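Local coordinates for aldehyde dehydrogenase family protein (Pseudomonas syringae pv. tomato, PDB 6X9L) that oxidises long-chain aliphatic aldehydes, with NAD+ as the electron acceptor, at residues 15-25 against 192-200; 317-325 against 364-375. The protein carries 1 engineered substitution. All coordinates share one frame; numbering follows the deposited sequence.

Overall arrangement
The two contacts occupy separate parts of the subunit. Their centres lie 33 Å apart, their nearest atoms are about 15 Å apart, and they share no element. Contact 1 sets the N-terminal hairpin on helix 188-201 of the NAD-binding domain. Contact 2 joins two irregular loops beside the sheet of the catalytic domain. Both are partly buried and sit over 20 Å from the centre of the chain, so neither belongs to the deep core. Their chemistry differs. In contact 1 an apolar centre is edged by two side-chain hydrogen bonds between the segments. Contact 2 meets through apolar packing and a CH-pi contact. Its side-chain hydrogen bonds stay within one segment or run elsewhere in the chain.

Contact 1: 15-25 against 192-200; sequences TAQKFYIDGHW and LLFAQLVHD
Trp-25 packs against Leu-192 and Ala-195 at the apolar centre. Its CH2 atom lies 3.8 Å from Ala-195 CB, and its CZ3 atom 3.9 Å from Leu-192 CD2. The motif is a beta hairpin, strands 19-21 and 24-26 joined by a type I' turn, laid on helix 188-201. That helix is the crossover of a beta-alpha-beta unit between the parallel strands 178-182 and 208-210 of the Rossmann-like NAD-binding domain. The other branch of Leu-192, CD1, reaches Ala-16 CA at 3.9 Å. The Trp-25 ring is sandwiched within its own segment, with Tyr-20 CD1 over the centre of one face and Thr-15 CB over the other, which fixes its tilt. Tyr-20 also touches Leu-210 on strand 208-210. At the indole edge, Trp-25 NE1 donates to Gln-196 OE1 at 3.2 Å (N-H...O 149°). The Gln-196 chain bends at chi2 (57°), and its NE2 donates to Asp-200 OD1. Asp-200 in turn forms a salt bridge with Arg-92. Further out, CG of His-199 is anti to the backbone N (chi1 177°), which carries the imidazole to the tyrosine hydroxyl. Tyr-20 OH and His-199 ND1 are hydrogen-bonded at 2.8 Å, close to both ring planes.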
# COMPACT_ATOMS: atom_id res chain seq x y z
N THR A 15 18.43 -0.52 32.53
CA THR A 15 17.93 -0.75 31.18
C THR A 15 17.74 0.53 30.39
O THR A 15 17.33 0.47 29.22
CB THR A 15 16.61 -1.54 31.23
OG1 THR A 15 15.59 -0.74 31.85
CG2 THR A 15 16.81 -2.76 32.07
N ALA A 16 18.06 1.69 30.97
CA ALA A 16 17.85 2.96 30.27
C ALA A 16 18.64 3.01 28.97
O ALA A 16 18.12 3.47 27.93
CB ALA A 16 18.23 4.12 31.19
N GLN A 17 19.89 2.56 28.99
CA GLN A 17 20.76 2.60 27.82
C GLN A 17 21.03 1.21 27.26
O GLN A 17 22.10 0.92 26.73
CB GLN A 17 22.06 3.32 28.15
CG GLN A 17 21.85 4.80 28.02
CD GLN A 17 22.78 5.60 28.85
OE1 GLN A 17 23.59 6.35 28.33
NE2 GLN A 17 22.65 5.48 30.17
N LYS A 18 20.02 0.35 27.36
CA LYS A 18 20.02 -0.95 26.73
C LYS A 18 18.92 -0.99 25.68
O LYS A 18 18.07 -0.09 25.59
CB LYS A 18 19.83 -2.06 27.78
CG LYS A 18 20.81 -1.96 28.92
CD LYS A 18 21.46 -3.29 29.22
CE LYS A 18 22.76 -3.12 29.97
NZ LYS A 18 22.66 -3.74 31.31
N PHE A 19 18.94 -2.05 24.86
CA PHE A 19 17.89 -2.33 23.90
C PHE A 19 17.22 -3.64 24.30
O PHE A 19 17.83 -4.50 24.94
CB PHE A 19 18.45 -2.43 22.47
CG PHE A 19 19.11 -1.15 21.98
CD1 PHE A 19 18.64 0.09 22.38
CD2 PHE A 19 20.21 -1.20 21.14
CE1 PHE A 19 19.26 1.27 21.94
CE2 PHE A 19 20.84 -0.03 20.69
CZ PHE A 19 20.36 1.20 21.10
N TYR A 20 15.94 -3.79 23.95
CA TYR A 20 15.22 -5.04 24.19
C TYR A 20 15.22 -5.87 22.91
O TYR A 20 14.44 -5.61 21.98
CB TYR A 20 13.81 -4.80 24.70
CG TYR A 20 13.16 -6.10 25.17
CD1 TYR A 20 13.44 -6.62 26.43
CD2 TYR A 20 12.29 -6.80 24.36
CE1 TYR A 20 12.87 -7.81 26.86
CE2 TYR A 20 11.71 -7.99 24.78
CZ TYR A 20 12.00 -8.49 26.04
OH TYR A 20 11.41 -9.67 26.46
N ILE A 21 16.10 -6.87 22.88
CA ILE A 21 16.33 -7.70 21.71
C ILE A 21 16.28 -9.16 22.14
O ILE A 21 17.04 -9.57 23.03
CB ILE A 21 17.67 -7.36 21.05
CG1 ILE A 21 17.65 -5.92 20.57
CG2 ILE A 21 17.97 -8.32 19.89
CD1 ILE A 21 18.85 -5.53 19.78
N ASP A 22 15.36 -9.93 21.55
CA ASP A 22 15.35 -11.38 21.68
C ASP A 22 15.08 -11.83 23.12
O ASP A 22 15.63 -12.83 23.58
CB ASP A 22 16.66 -11.97 21.16
CG ASP A 22 16.59 -13.47 20.96
OD1 ASP A 22 15.48 -13.99 20.74
OD2 ASP A 22 17.65 -14.11 21.01
N GLY A 23 14.24 -11.08 23.82
CA GLY A 23 13.80 -11.46 25.15
C GLY A 23 14.64 -10.93 26.29
O GLY A 23 14.34 -11.24 27.45
N HIS A 24 15.68 -10.15 26.02
CA HIS A 24 16.57 -9.67 27.05
C HIS A 24 16.94 -8.23 26.74
O HIS A 24 16.78 -7.77 25.61
CB HIS A 24 17.85 -10.52 27.17
CG HIS A 24 17.62 -11.99 27.00
ND1 HIS A 24 17.48 -12.58 25.76
CD2 HIS A 24 17.51 -12.99 27.91
CE1 HIS A 24 17.29 -13.88 25.91
NE2 HIS A 24 17.31 -14.16 27.21
N TRP A 25 17.45 -7.53 27.75
CA TRP A 25 18.09 -6.23 27.59
C TRP A 25 19.56 -6.44 27.31
O TRP A 25 20.28 -7.05 28.12
CB TRP A 25 17.91 -5.38 28.85
CG TRP A 25 16.51 -5.06 29.13
CD1 TRP A 25 15.69 -5.69 30.00
CD2 TRP A 25 15.75 -4.02 28.52
NE1 TRP A 25 14.46 -5.10 29.99
CE2 TRP A 25 14.46 -4.07 29.08
CE3 TRP A 25 16.03 -3.04 27.56
CZ2 TRP A 25 13.44 -3.20 28.71
CZ3 TRP A 25 15.01 -2.17 27.18
CH2 TRP A 25 13.73 -2.26 27.75
N LEU A 192 10.26 2.35 27.07
CA LEU A 192 11.06 1.49 27.94
C LEU A 192 10.18 0.70 28.90
O LEU A 192 10.41 -0.50 29.10
CB LEU A 192 12.07 2.32 28.72
CG LEU A 192 13.33 2.79 27.99
CD1 LEU A 192 14.19 3.60 28.94
CD2 LEU A 192 14.11 1.61 27.42
N LEU A 193 9.19 1.35 29.51
CA LEU A 193 8.23 0.64 30.38
C LEU A 193 7.40 -0.37 29.59
O LEU A 193 7.11 -1.46 30.09
CB LEU A 193 7.30 1.63 31.07
CG LEU A 193 7.90 2.51 32.14
CD1 LEU A 193 6.84 3.47 32.69
CD2 LEU A 193 8.45 1.63 33.22
N PHE A 194 6.99 -0.00 28.38
CA PHE A 194 6.17 -0.89 27.57
C PHE A 194 6.91 -2.18 27.20
O PHE A 194 6.32 -3.27 27.23
CB PHE A 194 5.72 -0.17 26.30
CG PHE A 194 5.01 -1.06 25.33
CD1 PHE A 194 3.69 -1.43 25.54
CD2 PHE A 194 5.68 -1.55 24.22
CE1 PHE A 194 3.05 -2.25 24.65
CE2 PHE A 194 5.05 -2.38 23.32
CZ PHE A 194 3.74 -2.72 23.53
N ALA A 195 8.19 -2.08 26.83
CA ALA A 195 8.97 -3.28 26.53
C ALA A 195 9.03 -4.19 27.75
O ALA A 195 8.79 -5.41 27.64
CB ALA A 195 10.37 -2.90 26.07
N GLN A 196 9.34 -3.62 28.92
CA GLN A 196 9.31 -4.39 30.16
C GLN A 196 7.97 -5.08 30.35
O GLN A 196 7.90 -6.21 30.84
CB GLN A 196 9.60 -3.48 31.34
CG GLN A 196 9.82 -4.22 32.64
CD GLN A 196 10.94 -5.22 32.51
OE1 GLN A 196 12.08 -4.86 32.18
NE2 GLN A 196 10.62 -6.50 32.74
N LEU A 197 6.89 -4.39 29.94
CA LEU A 197 5.53 -4.88 30.14
C LEU A 197 5.23 -6.10 29.27
O LEU A 197 4.64 -7.07 29.74
CB LEU A 197 4.54 -3.75 29.85
CG LEU A 197 3.06 -4.01 30.13
CD1 LEU A 197 2.40 -2.75 30.69
CD2 LEU A 197 2.35 -4.46 28.87
N VAL A 198 5.59 -6.05 27.97
CA VAL A 198 5.38 -7.23 27.14
C VAL A 198 6.28 -8.37 27.61
O VAL A 198 5.89 -9.54 27.54
CB VAL A 198 5.56 -6.95 25.63
CG1 VAL A 198 4.77 -5.68 25.17
CG2 VAL A 198 7.02 -6.87 25.24
N HIS A 199 7.47 -8.07 28.11
CA HIS A 199 8.31 -9.12 28.68
C HIS A 199 7.59 -9.82 29.83
O HIS A 199 7.46 -11.06 29.84
CB HIS A 199 9.63 -8.54 29.18
CG HIS A 199 10.50 -9.55 29.85
ND1 HIS A 199 11.19 -10.51 29.14
CD2 HIS A 199 10.77 -9.78 31.15
CE1 HIS A 199 11.87 -11.28 29.98
NE2 HIS A 199 11.63 -10.86 31.21
N ASP A 200 7.11 -9.04 30.80
CA ASP A 200 6.40 -9.59 31.95
C ASP A 200 5.10 -10.28 31.54
O ASP A 200 4.67 -11.24 32.19
CB ASP A 200 6.12 -8.48 32.95
CG ASP A 200 7.39 -7.96 33.61
OD1 ASP A 200 8.42 -8.67 33.59
OD2 ASP A 200 7.37 -6.84 34.18

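Contact 2: 317-325 against 364-375; sequences TIVVGDPQL and VQGHEQGFYTRP
Asp-322, whose CA lies against Tyr-372 OH, has a carboxylate gripped from within its own loop. Its OD1 accepts from Gln-324 N at 3.0 Å, an almost straight bond (N-H...O 170°) that closes an Asx turn. The donor stands well above the carboxylate plane. On the syn side, Asp-322 OD2 takes a bond from Gln-324 NE2 at 3.2 Å, so one residue holds both oxygens and limits rotation of the group. Beside this turn, Tyr-372 OH is 3.6 Å from Pro-323 CD. Gly-321 O meets the edge of the Tyr-372 ring, in its plane, next to CE1. The imidazole of His-367 covers the glycine: Gly-321 CA lies over one ring face, 3.8 Å from the centroid, in a CH-pi contact. His-367 CB in turn lies over one face of the Tyr-372 ring, toward its rim. Val-320 fills the apolar end. With CG1 anti to the backbone N (chi1 -177°), that methyl lies at the ring edge, 4.0 Å from Tyr-372 CD1, while CG2 meets Pro-375 CG at 4.0 Å. Phe-284 of helix 272-284 also touches Pro-375. A type II turn from Val-364 to His-367 brings the histidine round. The arrangement is loop-to-loop packing within the alpha/beta catalytic domain of an aldehyde dehydrogenase, where 364-375 ends the connection between antiparallel strands 355-358 and 376-379 at one edge of the sheet.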
# COMPACT_ATOMS: atom_id res chain seq x y z
N THR A 317 -10.03 30.38 29.07
CA THR A 317 -10.31 29.63 30.27
C THR A 317 -9.56 28.30 30.32
O THR A 317 -9.82 27.49 31.20
CB THR A 317 -11.81 29.39 30.38
OG1 THR A 317 -12.16 28.27 29.56
CG2 THR A 317 -12.55 30.60 29.88
N ILE A 318 -8.65 28.06 29.39
CA ILE A 318 -7.82 26.87 29.48
C ILE A 318 -6.69 27.11 30.48
O ILE A 318 -5.94 28.09 30.36
CB ILE A 318 -7.27 26.46 28.11
CG1 ILE A 318 -8.31 26.67 27.01
CG2 ILE A 318 -6.89 24.99 28.13
CD1 ILE A 318 -7.88 26.12 25.67
N VAL A 319 -6.59 26.24 31.47
CA VAL A 319 -5.52 26.31 32.46
C VAL A 319 -4.29 25.68 31.83
O VAL A 319 -4.28 24.48 31.53
CB VAL A 319 -5.91 25.60 33.76
CG1 VAL A 319 -4.81 25.71 34.79
CG2 VAL A 319 -7.23 26.18 34.30
N VAL A 320 -3.26 26.49 31.61
CA VAL A 320 -1.97 26.02 31.11
C VAL A 320 -0.98 26.10 32.26
O VAL A 320 -0.79 27.17 32.84
CB VAL A 320 -1.46 26.84 29.93
CG1 VAL A 320 -0.16 26.26 29.41
CG2 VAL A 320 -2.52 26.90 28.83
N GLY A 321 -0.34 24.99 32.58
CA GLY A 321 0.67 25.07 33.61
C GLY A 321 1.35 23.76 33.87
O GLY A 321 1.48 22.92 32.97
N ASP A 322 1.79 23.59 35.12
CA ASP A 322 2.59 22.45 35.52
C ASP A 322 1.83 21.14 35.33
O ASP A 322 0.77 20.95 35.94
CB ASP A 322 3.00 22.63 36.98
CG ASP A 322 3.73 21.43 37.53
OD1 ASP A 322 4.27 20.62 36.73
OD2 ASP A 322 3.74 21.29 38.77
N PRO A 323 2.34 20.22 34.51
CA PRO A 323 1.62 18.95 34.30
C PRO A 323 1.51 18.11 35.56
O PRO A 323 0.71 17.16 35.58
CB PRO A 323 2.47 18.24 33.23
CG PRO A 323 3.52 19.22 32.80
CD PRO A 323 3.67 20.22 33.89
N GLN A 324 2.27 18.41 36.60
CA GLN A 324 2.18 17.64 37.83
C GLN A 324 0.91 17.93 38.62
O GLN A 324 0.61 17.18 39.56
CB GLN A 324 3.41 17.90 38.71
CG GLN A 324 4.68 17.26 38.16
CD GLN A 324 5.96 17.76 38.84
OE1 GLN A 324 6.85 16.97 39.15
NE2 GLN A 324 6.05 19.07 39.04
N LEU A 325 0.18 18.97 38.27
CA LEU A 325 -1.02 19.38 38.98
C LEU A 325 -2.25 18.80 38.30
O LEU A 325 -2.38 18.89 37.08
CB LEU A 325 -1.13 20.91 39.05
CG LEU A 325 0.06 21.67 39.63
CD1 LEU A 325 -0.28 23.15 39.69
CD2 LEU A 325 0.37 21.14 41.01
N VAL A 364 4.16 31.43 27.93
CA VAL A 364 3.03 31.78 28.78
C VAL A 364 3.53 32.44 30.06
O VAL A 364 4.40 31.91 30.75
CB VAL A 364 2.20 30.54 29.12
CG1 VAL A 364 1.09 30.90 30.11
CG2 VAL A 364 1.69 29.89 27.85
N GLN A 365 2.94 33.60 30.39
CA GLN A 365 3.40 34.38 31.52
C GLN A 365 3.28 33.58 32.81
O GLN A 365 2.26 32.93 33.06
CB GLN A 365 2.57 35.67 31.58
CG GLN A 365 2.81 36.56 32.76
CD GLN A 365 2.03 37.85 32.62
OE1 GLN A 365 0.83 37.84 32.37
NE2 GLN A 365 2.73 38.97 32.72
N GLY A 366 4.31 33.61 33.64
CA GLY A 366 4.31 32.84 34.88
C GLY A 366 4.82 31.42 34.75
O GLY A 366 4.97 30.73 35.77
N HIS A 367 5.05 30.94 33.52
CA HIS A 367 5.78 29.71 33.23
C HIS A 367 6.87 30.05 32.22
O HIS A 367 6.82 29.60 31.07
CB HIS A 367 4.86 28.63 32.71
CG HIS A 367 3.79 28.24 33.67
ND1 HIS A 367 2.53 28.80 33.65
CD2 HIS A 367 3.79 27.35 34.69
CE1 HIS A 367 1.80 28.27 34.62
NE2 HIS A 367 2.54 27.38 35.26
N GLU A 368 7.83 30.88 32.64
CA GLU A 368 8.93 31.24 31.75
C GLU A 368 9.90 30.07 31.56
O GLU A 368 10.48 29.92 30.48
CB GLU A 368 9.65 32.48 32.28
CG GLU A 368 8.96 33.81 31.90
CD GLU A 368 7.69 34.11 32.71
OE1 GLU A 368 7.59 33.69 33.88
OE2 GLU A 368 6.78 34.79 32.17
N GLN A 369 10.08 29.23 32.58
CA GLN A 369 10.79 27.97 32.41
C GLN A 369 9.83 26.90 31.90
O GLN A 369 8.75 26.70 32.47
CB GLN A 369 11.41 27.55 33.75
CG GLN A 369 12.70 26.81 33.62
CD GLN A 369 12.92 25.85 34.77
OE1 GLN A 369 11.98 25.52 35.49
NE2 GLN A 369 14.16 25.38 34.94
N GLY A 370 10.21 26.21 30.82
CA GLY A 370 9.33 25.24 30.19
C GLY A 370 8.73 25.75 28.89
O GLY A 370 8.46 26.95 28.72
N PHE A 371 8.48 24.83 27.96
CA PHE A 371 8.07 25.20 26.60
C PHE A 371 6.60 25.54 26.51
O PHE A 371 5.90 25.14 25.58
CB PHE A 371 8.44 24.07 25.65
CG PHE A 371 9.91 23.78 25.65
CD1 PHE A 371 10.83 24.82 25.43
CD2 PHE A 371 10.39 22.53 25.98
CE1 PHE A 371 12.18 24.59 25.48
CE2 PHE A 371 11.74 22.30 26.04
CZ PHE A 371 12.64 23.34 25.79
N TYR A 372 6.13 26.33 27.47
CA TYR A 372 4.72 26.66 27.57
C TYR A 372 4.34 27.64 26.48
O TYR A 372 4.94 28.72 26.37
CB TYR A 372 4.45 27.23 28.96
CG TYR A 372 4.61 26.22 30.07
CD1 TYR A 372 3.56 25.38 30.43
CD2 TYR A 372 5.81 26.11 30.77
CE1 TYR A 372 3.70 24.45 31.45
CE2 TYR A 372 5.95 25.20 31.79
CZ TYR A 372 4.89 24.37 32.12
OH TYR A 372 5.04 23.46 33.12
N THR A 373 3.34 27.29 25.67
CA THR A 373 2.95 28.08 24.51
C THR A 373 1.52 28.58 24.68
O THR A 373 0.66 27.87 25.20
CB THR A 373 3.09 27.24 23.22
OG1 THR A 373 4.48 27.01 22.94
CG2 THR A 373 2.46 27.93 22.04
N ARG A 374 1.26 29.80 24.27
CA ARG A 374 -0.07 30.37 24.50
C ARG A 374 -1.08 29.78 23.51
O ARG A 374 -0.78 29.69 22.32
CB ARG A 374 -0.03 31.88 24.36
CG ARG A 374 1.02 32.53 25.24
CD ARG A 374 1.35 33.95 24.78
NE ARG A 374 0.22 34.85 24.81
CZ ARG A 374 0.20 36.02 24.17
NH1 ARG A 374 1.25 36.37 23.45
NH2 ARG A 374 -0.86 36.83 24.24
N PRO A 375 -2.27 29.38 23.97
CA PRO A 375 -3.32 28.95 23.03
C PRO A 375 -3.73 30.09 22.12
O PRO A 375 -4.16 31.15 22.59
CB PRO A 375 -4.47 28.54 23.96
CG PRO A 375 -3.79 28.18 25.25
CD PRO A 375 -2.66 29.15 25.37